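Local coordinates for protein AT-less polyketide synthase (Streptomyces platensis subsp. rosaceus, PDB 4TKT) that probably catalyses decarboxylative Claisen condensation, extending a growing polyketide chain as a ketosynthase domain of the isomigrastatin assembly line, at residues 191-196 / 366-371; 223-228 / 245-250; 331-336 / 394-399. All blocks are in the same frame, centred on the assembly; numbering follows the deposited sequence.

Interaction 1: 191-196 / 366-371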
loop_
_atom_site.group_PDB
_atom_site.type_symbol
_atom_site.label_atom_id
_atom_site.label_comp_id
_atom_site.label_asym_id
_atom_site.label_seq_id
_atom_site.Cartn_x
_atom_site.Cartn_y
_atom_site.Cartn_z
ATOM N N SER A 191 9.727 -9.539 0.041
ATOM C CA SER A 191 10.848 -9.906 -0.810
ATOM C C SER A 191 11.064 -8.844 -1.881
ATOM O O SER A 191 12.200 -8.540 -2.243
ATOM C CB SER A 191 10.616 -11.272 -1.450
ATOM O OG SER A 191 10.538 -12.284 -0.463
ATOM N N ALA A 192 9.968 -8.283 -2.382
ATOM C CA ALA A 192 10.036 -7.206 -3.365
ATOM C C ALA A 192 10.708 -5.980 -2.762
ATOM O O ALA A 192 11.583 -5.370 -3.377
ATOM C CB ALA A 192 8.647 -6.854 -3.874
ATOM N N ILE A 193 10.294 -5.631 -1.550
ATOM C CA ILE A 193 10.888 -4.522 -0.821
ATOM C C ILE A 193 12.377 -4.762 -0.601
ATOM O O ILE A 193 13.197 -3.855 -0.761
ATOM C CB ILE A 193 10.182 -4.311 0.529
ATOM C CG1 ILE A 193 8.751 -3.816 0.289
ATOM C CG2 ILE A 193 10.966 -3.341 1.401
ATOM C CD1 ILE A 193 7.949 -3.577 1.546
ATOM N N HIS A 194 12.719 -5.996 -0.253
ATOM C CA HIS A 194 14.108 -6.392 -0.073
ATOM C C HIS A 194 14.933 -6.126 -1.329
ATOM O O HIS A 194 15.994 -5.509 -1.268
ATOM C CB HIS A 194 14.189 -7.870 0.306
ATOM C CG HIS A 194 15.587 -8.386 0.429
ATOM N ND1 HIS A 194 16.379 -8.137 1.529
ATOM C CD2 HIS A 194 16.338 -9.133 -0.414
ATOM C CE1 HIS A 194 17.556 -8.710 1.359
ATOM N NE2 HIS A 194 17.557 -9.321 0.189
ATOM N N LEU A 195 14.435 -6.588 -2.471
ATOM C CA LEU A 195 15.133 -6.396 -3.735
ATOM C C LEU A 195 15.159 -4.927 -4.146
ATOM O O LEU A 195 16.137 -4.454 -4.723
ATOM C CB LEU A 195 14.484 -7.235 -4.833
ATOM C CG LEU A 195 14.530 -8.742 -4.585
ATOM C CD1 LEU A 195 13.880 -9.478 -5.729
ATOM C CD2 LEU A 195 15.966 -9.216 -4.389
ATOM N N ALA A 196 14.079 -4.211 -3.848
ATOM C CA ALA A 196 14.007 -2.785 -4.140
ATOM C C ALA A 196 15.074 -2.016 -3.369
ATOM O O ALA A 196 15.766 -1.169 -3.932
ATOM C CB ALA A 196 12.625 -2.242 -3.813
ATOM N N ALA A 366 0.493 -9.866 2.148
ATOM C CA ALA A 366 0.426 -9.824 3.607
ATOM C C ALA A 366 1.460 -8.874 4.195
ATOM O O ALA A 366 1.202 -8.199 5.192
ATOM C CB ALA A 366 0.609 -11.219 4.186
ATOM N N GLY A 367 2.629 -8.823 3.572
ATOM C CA GLY A 367 3.717 -8.014 4.076
ATOM C C GLY A 367 3.512 -6.521 3.917
ATOM O O GLY A 367 3.941 -5.739 4.765
ATOM N N ILE A 368 2.859 -6.115 2.833
ATOM C CA ILE A 368 2.667 -4.691 2.575
ATOM C C ILE A 368 1.529 -4.147 3.446
ATOM O O ILE A 368 1.562 -2.996 3.877
ATOM C CB ILE A 368 2.405 -4.414 1.067
ATOM C CG1 ILE A 368 2.532 -2.923 0.763
ATOM C CG2 ILE A 368 1.059 -4.965 0.610
ATOM C CD1 ILE A 368 3.922 -2.382 0.969
ATOM N N ALA A 369 0.541 -4.988 3.733
ATOM C CA ALA A 369 -0.511 -4.625 4.672
ATOM C C ALA A 369 0.062 -4.553 6.080
ATOM O O ALA A 369 -0.331 -3.704 6.881
ATOM C CB ALA A 369 -1.651 -5.622 4.612
ATOM N N GLY A 370 0.997 -5.453 6.370
ATOM C CA GLY A 370 1.675 -5.477 7.650
ATOM C C GLY A 370 2.550 -4.253 7.835
ATOM O O GLY A 370 2.612 -3.683 8.923
ATOM N N LEU A 371 3.228 -3.848 6.767
ATOM C CA LEU A 371 4.052 -2.647 6.798
ATOM C C LEU A 371 3.189 -1.419 7.052
ATOM O O LEU A 371 3.586 -0.510 7.777
ATOM C CB LEU A 371 4.824 -2.487 5.490
ATOM C CG LEU A 371 5.671 -1.220 5.386
ATOM C CD1 LEU A 371 6.671 -1.159 6.526
ATOM C CD2 LEU A 371 6.379 -1.155 4.046
#
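Ile368 is the first residue of 366-371 to meet Ile193, and it does so through the end of its longer branch. Its CG1 lies anti to the backbone N (chi1 -167°) and CD1 then folds off that line (chi2 65°), which carries the methyl across to Ile193 although the side chain does not leave its own helix heading that way. The two terminal methyls face each other loosely, Ile193 CD1 standing 4.2 Å from Ile368 CD1. Ile368 also rests on Tyr18, a loop residue that the next side chain, Ala369, touches too. The helices meeting here are 188-202 and 366-380, and they illustrate the central layer of the thiolase fold: each half of a ketosynthase contributes one helix to a buried layer sandwiched between sheets. Ile193 accordingly looks two ways, toward 366-371 and onto Ala210 of strand 208-214, one of the strands against which helix 188-202 packs. Three residues beyond Ile368, on the same side of its helix, Leu371 supplies the closer touch, its CD2 methyl lying 3.8 Å from Ile193 CD1. The bond leaving its backbone already heads for the other helix, and the two side chains cross obliquely. Within its own helix Leu371 N donates to Gly367 O at 2.8 Å, an ordinary helical bond. Leu371 CD2 and Ile368 CD1 are themselves 4.1 Å apart, so the single CD1 of Ile193 completes a triangle of methyls. That methyl reaches so far because Ile193 is fully extended beyond CG1 (chi2 180°); the backbones stay well separated, with Ile193 CA and Ile368 CA 8.9 Å apart, and no hydrogen bond crosses the gap.

Interaction 2: 223-228 / 245-250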
loop_
_atom_site.group_PDB
_atom_site.type_symbol
_atom_site.label_atom_id
_atom_site.label_comp_id
_atom_site.label_asym_id
_atom_site.label_seq_id
_atom_site.Cartn_x
_atom_site.Cartn_y
_atom_site.Cartn_z
ATOM N N LEU A 223 -10.968 -24.555 -2.775
ATOM C CA LEU A 223 -10.958 -26.009 -2.888
ATOM C C LEU A 223 -9.585 -26.554 -2.508
ATOM O O LEU A 223 -9.450 -27.704 -2.092
ATOM C CB LEU A 223 -11.327 -26.447 -4.306
ATOM C CG LEU A 223 -12.780 -26.244 -4.743
ATOM C CD1 LEU A 223 -12.943 -26.567 -6.218
ATOM C CD2 LEU A 223 -13.723 -27.094 -3.905
HETATM N N MSE A 224 -8.572 -25.710 -2.649
HETATM C CA MSE A 224 -7.196 -26.104 -2.389
HETATM C C MSE A 224 -6.871 -26.099 -0.900
HETATM O O MSE A 224 -6.275 -27.044 -0.382
HETATM C CB MSE A 224 -6.241 -25.177 -3.134
HETATM C CG MSE A 224 -4.801 -25.636 -3.130
HETATM SE SE MSE A 224 -3.594 -24.187 -2.668
HETATM C CE MSE A 224 -3.661 -24.360 -0.739
ATOM N N ILE A 225 -7.257 -25.028 -0.216
ATOM C CA ILE A 225 -7.022 -24.927 1.220
ATOM C C ILE A 225 -7.947 -25.866 1.989
ATOM O O ILE A 225 -7.715 -26.158 3.161
ATOM C CB ILE A 225 -7.213 -23.485 1.729
ATOM C CG1 ILE A 225 -8.658 -23.028 1.541
ATOM C CG2 ILE A 225 -6.269 -22.544 1.012
ATOM C CD1 ILE A 225 -8.920 -21.624 2.060
ATOM N N GLY A 226 -8.995 -26.338 1.322
ATOM C CA GLY A 226 -9.893 -27.311 1.914
ATOM C C GLY A 226 -9.290 -28.700 1.857
ATOM O O GLY A 226 -9.344 -29.458 2.824
ATOM N N GLU A 227 -8.706 -29.028 0.711
ATOM C CA GLU A 227 -8.064 -30.319 0.520
ATOM C C GLU A 227 -6.824 -30.444 1.397
ATOM O O GLU A 227 -6.610 -31.468 2.044
ATOM C CB GLU A 227 -7.690 -30.515 -0.949
ATOM C CG GLU A 227 -7.200 -31.910 -1.281
ATOM C CD GLU A 227 -6.588 -31.994 -2.665
ATOM O OE1 GLU A 227 -6.958 -32.912 -3.427
ATOM O OE2 GLU A 227 -5.730 -31.145 -2.987
ATOM N N GLY A 228 -6.013 -29.392 1.419
ATOM C CA GLY A 228 -4.785 -29.392 2.191
ATOM C C GLY A 228 -5.003 -29.097 3.662
ATOM O O GLY A 228 -4.061 -29.129 4.454
ATOM N N ASP A 245 -6.814 -23.118 14.020
ATOM C CA ASP A 245 -6.571 -24.354 13.279
ATOM C C ASP A 245 -6.452 -24.107 11.779
ATOM O O ASP A 245 -6.896 -24.920 10.968
ATOM C CB ASP A 245 -7.683 -25.369 13.558
ATOM C CG ASP A 245 -9.056 -24.862 13.150
ATOM O OD1 ASP A 245 -9.203 -23.648 12.894
ATOM O OD2 ASP A 245 -9.994 -25.684 13.094
ATOM N N GLY A 246 -5.842 -22.984 11.419
ATOM C CA GLY A 246 -5.660 -22.630 10.025
ATOM C C GLY A 246 -5.762 -21.133 9.821
ATOM O O GLY A 246 -5.736 -20.364 10.781
ATOM N N TYR A 247 -5.883 -20.712 8.567
ATOM C CA TYR A 247 -6.017 -19.295 8.265
ATOM C C TYR A 247 -7.231 -19.030 7.387
ATOM O O TYR A 247 -7.904 -19.960 6.942
ATOM C CB TYR A 247 -4.747 -18.762 7.592
ATOM C CG TYR A 247 -4.453 -19.322 6.213
ATOM C CD1 TYR A 247 -5.022 -18.760 5.077
ATOM C CD2 TYR A 247 -3.584 -20.394 6.046
ATOM C CE1 TYR A 247 -4.751 -19.259 3.817
ATOM C CE2 TYR A 247 -3.305 -20.899 4.787
ATOM C CZ TYR A 247 -3.892 -20.326 3.678
ATOM O OH TYR A 247 -3.623 -20.818 2.423
ATOM N N VAL A 248 -7.508 -17.750 7.158
ATOM C CA VAL A 248 -8.545 -17.335 6.225
ATOM C C VAL A 248 -7.919 -16.393 5.200
ATOM O O VAL A 248 -7.246 -15.428 5.563
ATOM C CB VAL A 248 -9.736 -16.655 6.947
ATOM C CG1 VAL A 248 -9.272 -15.477 7.792
ATOM C CG2 VAL A 248 -10.792 -16.221 5.954
ATOM N N PRO A 249 -8.104 -16.693 3.907
ATOM C CA PRO A 249 -7.478 -15.877 2.860
ATOM C C PRO A 249 -8.073 -14.476 2.782
ATOM O O PRO A 249 -9.251 -14.290 3.078
ATOM C CB PRO A 249 -7.764 -16.668 1.580
ATOM C CG PRO A 249 -8.973 -17.467 1.895
ATOM C CD PRO A 249 -8.863 -17.823 3.349
ATOM N N GLY A 250 -7.254 -13.505 2.394
ATOM C CA GLY A 250 -7.703 -12.131 2.276
ATOM C C GLY A 250 -7.176 -11.459 1.023
ATOM O O GLY A 250 -6.129 -11.838 0.500
#
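Helix 220-227 and the extended segment leading into strand 252-260 are joined where Ile225 of the helix meets Tyr247 and Pro249, in a part of the ketosynthase fold that borders His361. That histidine lies in the Asn-Ile-Gly-His sequence which in this family usually carries an active-site histidine; here it packs edge-to-face with the Tyr247 ring and shares a backbone hydrogen bond with Val248. Ile225 divides its two branches between the partners. Its CG1 sits between the backbone N and the carbonyl carbon (chi1 64°), and the extended chain beyond brings CD1 to the proline ring, 4.0 Å from Pro249 CD and 4.2 Å from Pro249 CG. The other branch turns to the tyrosine: Ile225 CG2 is 3.5 Å from Tyr247 OH and 4.2 Å from Tyr247 CZ. The methyl approaches the phenol end obliquely, and the isoleucine likewise crosses the proline at a slant. Tyr247 and Pro249, two residues apart in an extended run, both serve Ile225, while Val248 between them points away. Outside the contact, backbone bonds tie Ile225 to Ala231 and Tyr247 to Phe230 and Ser232, stitching both segments to the loop between them, and Asp245 forms a salt bridge with Arg56. Across the contact itself no hydrogen bond forms. At the tyrosine hydroxyl the isoleucine offers only a methyl, a van der Waals touch and not a hydrogen bond; CG2 against Tyr247 CZ and CD1 against Pro249 make the apolar part. Such packing fits branch against ring without fixing a bond direction, and the directional hold on these segments comes instead from the neighbouring backbone bonds.

Interaction 3: 331-336 / 394-399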
loop_
_atom_site.group_PDB
_atom_site.type_symbol
_atom_site.label_atom_id
_atom_site.label_comp_id
_atom_site.label_asym_id
_atom_site.label_seq_id
_atom_site.Cartn_x
_atom_site.Cartn_y
_atom_site.Cartn_z
ATOM N N ILE A 331 5.731 -21.740 16.650
ATOM C CA ILE A 331 7.027 -21.770 15.983
ATOM C C ILE A 331 7.556 -20.356 15.747
ATOM O O ILE A 331 8.743 -20.091 15.942
ATOM C CB ILE A 331 6.945 -22.535 14.643
ATOM C CG1 ILE A 331 6.985 -24.042 14.900
ATOM C CG2 ILE A 331 8.083 -22.144 13.717
ATOM C CD1 ILE A 331 6.911 -24.880 13.641
ATOM N N GLU A 332 6.670 -19.448 15.348
ATOM C CA GLU A 332 7.063 -18.066 15.103
ATOM C C GLU A 332 7.598 -17.397 16.365
ATOM O O GLU A 332 8.597 -16.680 16.321
ATOM C CB GLU A 332 5.891 -17.258 14.548
ATOM C CG GLU A 332 6.211 -15.781 14.388
ATOM C CD GLU A 332 5.194 -15.041 13.549
ATOM O OE1 GLU A 332 5.541 -13.964 13.022
ATOM O OE2 GLU A 332 4.052 -15.530 13.414
ATOM N N ILE A 333 6.932 -17.634 17.491
ATOM C CA ILE A 333 7.369 -17.065 18.760
ATOM C C ILE A 333 8.704 -17.670 19.183
ATOM O O ILE A 333 9.577 -16.973 19.703
ATOM C CB ILE A 333 6.320 -17.280 19.863
ATOM C CG1 ILE A 333 5.030 -16.548 19.500
ATOM C CG2 ILE A 333 6.830 -16.773 21.197
ATOM C CD1 ILE A 333 5.229 -15.068 19.267
ATOM N N ALA A 334 8.862 -18.968 18.945
ATOM C CA ALA A 334 10.124 -19.645 19.219
ATOM C C ALA A 334 11.252 -19.017 18.406
ATOM O O ALA A 334 12.365 -18.840 18.904
ATOM C CB ALA A 334 10.011 -21.128 18.912
ATOM N N GLY A 335 10.950 -18.675 17.157
ATOM C CA GLY A 335 11.915 -18.044 16.276
ATOM C C GLY A 335 12.307 -16.664 16.762
ATOM O O GLY A 335 13.486 -16.306 16.770
ATOM N N LEU A 336 11.311 -15.888 17.174
ATOM C CA LEU A 336 11.547 -14.547 17.688
ATOM C C LEU A 336 12.341 -14.578 18.989
ATOM O O LEU A 336 13.238 -13.761 19.193
ATOM C CB LEU A 336 10.220 -13.821 17.896
ATOM C CG LEU A 336 9.563 -13.246 16.642
ATOM C CD1 LEU A 336 8.102 -12.933 16.902
ATOM C CD2 LEU A 336 10.302 -11.999 16.199
ATOM N N PRO A 394 -2.211 -22.052 24.237
ATOM C CA PRO A 394 -1.642 -22.757 25.394
ATOM C C PRO A 394 -0.178 -23.165 25.213
ATOM O O PRO A 394 0.532 -23.325 26.206
ATOM C CB PRO A 394 -2.531 -23.998 25.515
ATOM C CG PRO A 394 -3.819 -23.599 24.891
ATOM C CD PRO A 394 -3.448 -22.694 23.760
ATOM N N ASP A 395 0.262 -23.328 23.969
ATOM C CA ASP A 395 1.640 -23.723 23.688
ATOM C C ASP A 395 2.618 -22.557 23.812
ATOM O O ASP A 395 3.832 -22.756 23.803
ATOM C CB ASP A 395 1.753 -24.329 22.285
ATOM C CG ASP A 395 1.039 -25.661 22.160
ATOM O OD1 ASP A 395 0.804 -26.316 23.198
ATOM O OD2 ASP A 395 0.722 -26.055 21.018
ATOM N N ILE A 396 2.090 -21.342 23.925
ATOM C CA ILE A 396 2.928 -20.147 23.931
ATOM C C ILE A 396 3.031 -19.507 25.312
ATOM O O ILE A 396 2.022 -19.241 25.968
ATOM C CB ILE A 396 2.401 -19.096 22.936
ATOM C CG1 ILE A 396 2.321 -19.688 21.529
ATOM C CG2 ILE A 396 3.284 -17.858 22.947
ATOM C CD1 ILE A 396 1.870 -18.700 20.482
ATOM N N ASP A 397 4.263 -19.256 25.744
ATOM C CA ASP A 397 4.517 -18.602 27.021
ATOM C C ASP A 397 5.044 -17.189 26.798
ATOM O O ASP A 397 6.249 -16.980 26.657
ATOM C CB ASP A 397 5.509 -19.418 27.853
ATOM C CG ASP A 397 5.690 -18.866 29.254
ATOM O OD1 ASP A 397 4.829 -18.081 29.704
ATOM O OD2 ASP A 397 6.691 -19.228 29.909
ATOM N N PHE A 398 4.134 -16.221 26.761
ATOM C CA PHE A 398 4.508 -14.831 26.526
ATOM C C PHE A 398 5.144 -14.198 27.755
ATOM O O PHE A 398 5.892 -13.228 27.644
ATOM C CB PHE A 398 3.289 -14.019 26.086
ATOM C CG PHE A 398 3.066 -14.024 24.602
ATOM C CD1 PHE A 398 4.134 -13.889 23.732
ATOM C CD2 PHE A 398 1.795 -14.173 24.078
ATOM C CE1 PHE A 398 3.938 -13.894 22.366
ATOM C CE2 PHE A 398 1.590 -14.179 22.710
ATOM C CZ PHE A 398 2.664 -14.041 21.854
ATOM N N ALA A 399 4.842 -14.755 28.924
ATOM C CA ALA A 399 5.414 -14.274 30.175
ATOM C C ALA A 399 6.933 -14.402 30.162
ATOM O O ALA A 399 7.645 -13.496 30.597
ATOM C CB ALA A 399 4.826 -15.034 31.352
#
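Ile333 sends its two branches into a notch formed by Ile396 and Phe398. Its CD1 comes in at the edge of the phenyl ring, near the ring plane, 3.6 Å from Phe398 CE1 and 3.8 Å from Phe398 CZ. Toward Ile396, Ile333 CG1 lies 3.9 Å from Ile396 CD1, and the paired branch methyls, Ile333 CG2 and Ile396 CG2, are 4.1 Å apart. With chi2 at -57°, CD1 of Ile333 is folded back instead of extended, which brings it to the edge of the Phe398 ring. An alanine at Ile333 is likely to open a gap in this notch, leaving the Phe398 edge and the Ile396 methyls without their helix partner. Ile396 also steadies the ring: its CG2 sits 3.9 Å above the ring plane, over the centre, so two isoleucines hold Phe398, one at the edge and one on a face. Farther out, Phe240 from a loop packs on Ile333, and Phe398 O accepts a hydrogen bond from Ser401 OG. Helix 328-340 packs against strand 350-353 through Ile333 on Ile352, while the loop beside it reaches the outermost strand 403-405 through Phe398 on Phe403 and Leu405.

How the interactions relate
The centres of the three contacts lie 23 to 24 Å apart, and none touches another, yet all belong to one ketosynthase fold. Interaction 1 lies deepest, joining helices 188-202 and 366-380; the chain it closes off contains interaction 2 entirely, and interaction 3 follows interaction 2 but crosses interaction 1, its helix coming before 366-371 and its loop after. Shared neighbours connect them. His361 touches both Ala366 and Tyr247, and the connection inside interaction 2 also reaches the helix of interaction 3. Interaction 1 joins the two halves across the core, while interactions 2 and 3 each tie a loop to a helix within one half, on the same side of the chain's centre.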